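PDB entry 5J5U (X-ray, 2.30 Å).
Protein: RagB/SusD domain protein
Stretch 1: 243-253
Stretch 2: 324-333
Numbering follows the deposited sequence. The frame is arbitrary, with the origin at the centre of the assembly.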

# COMPACT_ATOMS: atom_id res chain seq x y z
N ARG A 243 -19.53 -2.19 -1.22
CA ARG A 243 -19.86 -1.99 0.18
C ARG A 243 -19.11 -2.95 1.11
O ARG A 243 -18.92 -2.67 2.30
CB ARG A 243 -21.38 -2.08 0.38
CG ARG A 243 -22.20 -1.09 -0.47
CD ARG A 243 -22.67 0.07 0.40
NE ARG A 243 -23.06 1.26 -0.36
CZ ARG A 243 -23.27 2.46 0.19
NH1 ARG A 243 -23.12 2.65 1.50
NH2 ARG A 243 -23.63 3.49 -0.58
N GLY A 244 -18.69 -4.10 0.58
CA GLY A 244 -17.78 -4.98 1.31
C GLY A 244 -16.30 -4.73 1.02
O GLY A 244 -15.95 -4.26 -0.08
N ASN A 245 -15.44 -5.06 1.98
CA ASN A 245 -14.00 -4.97 1.79
C ASN A 245 -13.60 -5.79 0.56
O ASN A 245 -13.85 -6.99 0.49
CB ASN A 245 -13.27 -5.44 3.08
CG ASN A 245 -11.73 -5.37 2.98
OD1 ASN A 245 -11.13 -5.95 2.07
ND2 ASN A 245 -11.09 -4.70 3.95
N GLY A 246 -13.04 -5.13 -0.45
CA GLY A 246 -12.60 -5.81 -1.67
C GLY A 246 -11.48 -6.82 -1.46
O GLY A 246 -11.41 -7.88 -2.10
N LEU A 247 -10.58 -6.49 -0.54
CA LEU A 247 -9.45 -7.37 -0.24
C LEU A 247 -9.97 -8.69 0.35
O LEU A 247 -9.50 -9.78 -0.03
CB LEU A 247 -8.46 -6.70 0.71
CG LEU A 247 -7.34 -7.63 1.16
CD1 LEU A 247 -6.53 -8.11 -0.03
CD2 LEU A 247 -6.43 -6.94 2.20
N SER A 248 -10.95 -8.59 1.25
CA SER A 248 -11.55 -9.80 1.80
C SER A 248 -12.24 -10.57 0.70
O SER A 248 -12.15 -11.78 0.64
CB SER A 248 -12.56 -9.48 2.91
OG SER A 248 -11.95 -8.73 3.94
N TYR A 249 -12.88 -9.86 -0.22
CA TYR A 249 -13.44 -10.53 -1.38
C TYR A 249 -12.38 -11.41 -2.05
O TYR A 249 -12.65 -12.55 -2.43
CB TYR A 249 -14.00 -9.51 -2.38
CG TYR A 249 -14.33 -10.10 -3.72
CD1 TYR A 249 -15.49 -10.85 -3.89
CD2 TYR A 249 -13.49 -9.92 -4.82
CE1 TYR A 249 -15.81 -11.40 -5.11
CE2 TYR A 249 -13.80 -10.48 -6.05
CZ TYR A 249 -14.96 -11.21 -6.18
OH TYR A 249 -15.30 -11.77 -7.39
N GLY A 250 -11.17 -10.88 -2.21
CA GLY A 250 -10.10 -11.69 -2.77
C GLY A 250 -9.76 -12.90 -1.88
O GLY A 250 -9.65 -14.02 -2.35
N PHE A 251 -9.58 -12.64 -0.58
CA PHE A 251 -9.35 -13.71 0.40
C PHE A 251 -10.38 -14.83 0.33
O PHE A 251 -10.03 -16.01 0.46
CB PHE A 251 -9.33 -13.11 1.81
CG PHE A 251 -8.03 -12.44 2.17
CD1 PHE A 251 -6.81 -12.97 1.76
CD2 PHE A 251 -8.02 -11.28 2.93
CE1 PHE A 251 -5.61 -12.34 2.10
CE2 PHE A 251 -6.82 -10.64 3.29
CZ PHE A 251 -5.62 -11.18 2.87
N ILE A 252 -11.64 -14.47 0.09
CA ILE A 252 -12.77 -15.42 0.06
C ILE A 252 -12.87 -16.12 -1.30
O ILE A 252 -13.19 -17.30 -1.36
CB ILE A 252 -14.10 -14.71 0.40
CG1 ILE A 252 -14.08 -14.26 1.86
CG2 ILE A 252 -15.30 -15.62 0.22
CD1 ILE A 252 -15.14 -13.22 2.23
N SER A 253 -12.53 -15.44 -2.39
CA SER A 253 -12.53 -16.10 -3.69
C SER A 253 -11.32 -17.03 -3.87
O SER A 253 -11.32 -17.88 -4.74
CB SER A 253 -12.56 -15.07 -4.81
OG SER A 253 -13.44 -14.02 -4.44
N TYR A 324 -10.97 -12.54 11.40
CA TYR A 324 -11.50 -11.18 11.45
C TYR A 324 -10.82 -10.29 10.38
O TYR A 324 -11.36 -9.24 9.97
CB TYR A 324 -11.34 -10.58 12.86
CG TYR A 324 -9.98 -10.82 13.53
CD1 TYR A 324 -9.80 -11.86 14.44
CD2 TYR A 324 -8.90 -9.98 13.28
CE1 TYR A 324 -8.58 -12.07 15.06
CE2 TYR A 324 -7.66 -10.19 13.91
CZ TYR A 324 -7.52 -11.24 14.79
OH TYR A 324 -6.31 -11.45 15.40
N LEU A 325 -9.66 -10.73 9.91
CA LEU A 325 -8.94 -10.03 8.84
C LEU A 325 -9.55 -10.29 7.46
O LEU A 325 -9.19 -9.61 6.51
CB LEU A 325 -7.47 -10.42 8.84
CG LEU A 325 -6.72 -10.20 10.14
CD1 LEU A 325 -5.35 -10.91 10.14
CD2 LEU A 325 -6.57 -8.71 10.37
N LYS A 326 -10.45 -11.26 7.33
CA LYS A 326 -10.88 -11.68 6.00
C LYS A 326 -12.37 -11.53 5.75
O LYS A 326 -12.92 -12.15 4.82
CB LYS A 326 -10.46 -13.13 5.75
CG LYS A 326 -8.97 -13.31 5.78
CD LYS A 326 -8.58 -14.72 5.40
CE LYS A 326 -9.16 -15.73 6.37
NZ LYS A 326 -8.64 -17.08 6.05
N LEU A 327 -13.00 -10.68 6.56
CA LEU A 327 -14.46 -10.52 6.52
C LEU A 327 -14.88 -9.37 5.62
O LEU A 327 -14.17 -8.37 5.50
CB LEU A 327 -15.01 -10.26 7.93
CG LEU A 327 -14.85 -11.39 8.93
CD1 LEU A 327 -15.20 -10.92 10.35
CD2 LEU A 327 -15.70 -12.55 8.48
N ARG A 328 -16.07 -9.50 5.06
CA ARG A 328 -16.65 -8.44 4.27
C ARG A 328 -16.75 -7.15 5.09
O ARG A 328 -16.64 -6.06 4.54
CB ARG A 328 -18.01 -8.90 3.74
CG ARG A 328 -19.06 -7.82 3.62
CD ARG A 328 -20.39 -8.36 3.05
NE ARG A 328 -21.32 -7.25 2.77
CZ ARG A 328 -22.22 -6.79 3.64
NH1 ARG A 328 -22.36 -7.36 4.83
NH2 ARG A 328 -23.00 -5.76 3.31
N THR A 329 -16.84 -7.29 6.41
CA THR A 329 -16.89 -6.14 7.33
C THR A 329 -15.52 -5.71 7.87
O THR A 329 -15.43 -4.86 8.75
CB THR A 329 -17.77 -6.43 8.55
OG1 THR A 329 -17.10 -7.42 9.34
CG2 THR A 329 -19.13 -6.96 8.13
N THR A 330 -14.45 -6.32 7.37
CA THR A 330 -13.12 -5.94 7.82
C THR A 330 -12.80 -4.51 7.34
O THR A 330 -13.07 -4.15 6.20
CB THR A 330 -12.05 -6.93 7.30
OG1 THR A 330 -12.40 -8.27 7.68
CG2 THR A 330 -10.68 -6.58 7.86
N PRO A 331 -12.30 -3.66 8.23
CA PRO A 331 -11.98 -2.31 7.77
C PRO A 331 -10.75 -2.29 6.86
O PRO A 331 -9.90 -3.17 6.97
CB PRO A 331 -11.72 -1.55 9.06
CG PRO A 331 -11.34 -2.62 10.06
CD PRO A 331 -12.15 -3.81 9.69
N PHE A 332 -10.65 -1.29 6.00
CA PHE A 332 -9.48 -1.16 5.14
C PHE A 332 -8.70 0.11 5.45
O PHE A 332 -9.24 1.21 5.39
CB PHE A 332 -9.89 -1.17 3.67
CG PHE A 332 -8.73 -1.30 2.72
CD1 PHE A 332 -8.03 -0.17 2.31
CD2 PHE A 332 -8.35 -2.55 2.24
CE1 PHE A 332 -6.95 -0.29 1.43
CE2 PHE A 332 -7.27 -2.67 1.34
CZ PHE A 332 -6.58 -1.54 0.94
N LEU A 333 -7.42 -0.06 5.78
CA LEU A 333 -6.50 1.02 6.13
C LEU A 333 -5.72 1.56 4.91
O LEU A 333 -4.94 0.83 4.30
CB LEU A 333 -5.50 0.52 7.19
CG LEU A 333 -4.42 1.48 7.69
CD1 LEU A 333 -5.04 2.69 8.34
CD2 LEU A 333 -3.45 0.79 8.64
O HOH W 1 -8.81 -7.90 4.26

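The contact begins at Gly 244, whose CA approaches the carbonyl O of Arg 328 at 3.6 Å in a CA-H...O contact. Glycine suits this spot: an ideal CB here would point toward the other stretch and lie only 3.1 Å from Arg 328 CG, a tight fit, so the bare backbone lets the two stretches draw close.

Asn 245 does the most varied work. Its backbone N donates to Arg 328 O at 3.0 Å, with a nearly linear N-H...O angle of 175°. Its side chain uses both ends of the amide: OD1 accepts from Ser 248 N at 2.8 Å, capping the helix that starts at Gly 246, while ND2 donates to Thr 330 O at 3.0 Å. One planar group thus satisfies a free amide of the first helical turn and ties that helix to the other stretch. ND2 also lies at the edge of the Phe 332 ring.

Leu 247 adds an apolar contact, its CB 4.2 Å from Phe 332 CE2, again near the plane of the ring.

One helical step on, Ser 248 is small enough to let the backbones come close, its CA 4.7 Å from that of Lys 326. Its OG donates to Leu 327 O at 2.7 Å. Leu 327 O also accepts from Thr 330 N at 2.8 Å, closing a type I turn, so the serine grips the turn at its first residue. A water donates to Ser 248 OG at 3.3 Å and to Leu 325 O at 2.9 Å, bridging the stretches beside the direct bond.

Tyr 249 points away from the other stretch, its place on the helix turned off the side that carries Ser 248 and Phe 251. Phe 251 returns to the contact, its CD2 3.6 Å from Lys 326 CG, so the aromatic ring packs against the aliphatic part of the lysine. Ile 252 starts sideways, but its CD1 reaches to 3.6 Å from Lys 326 O.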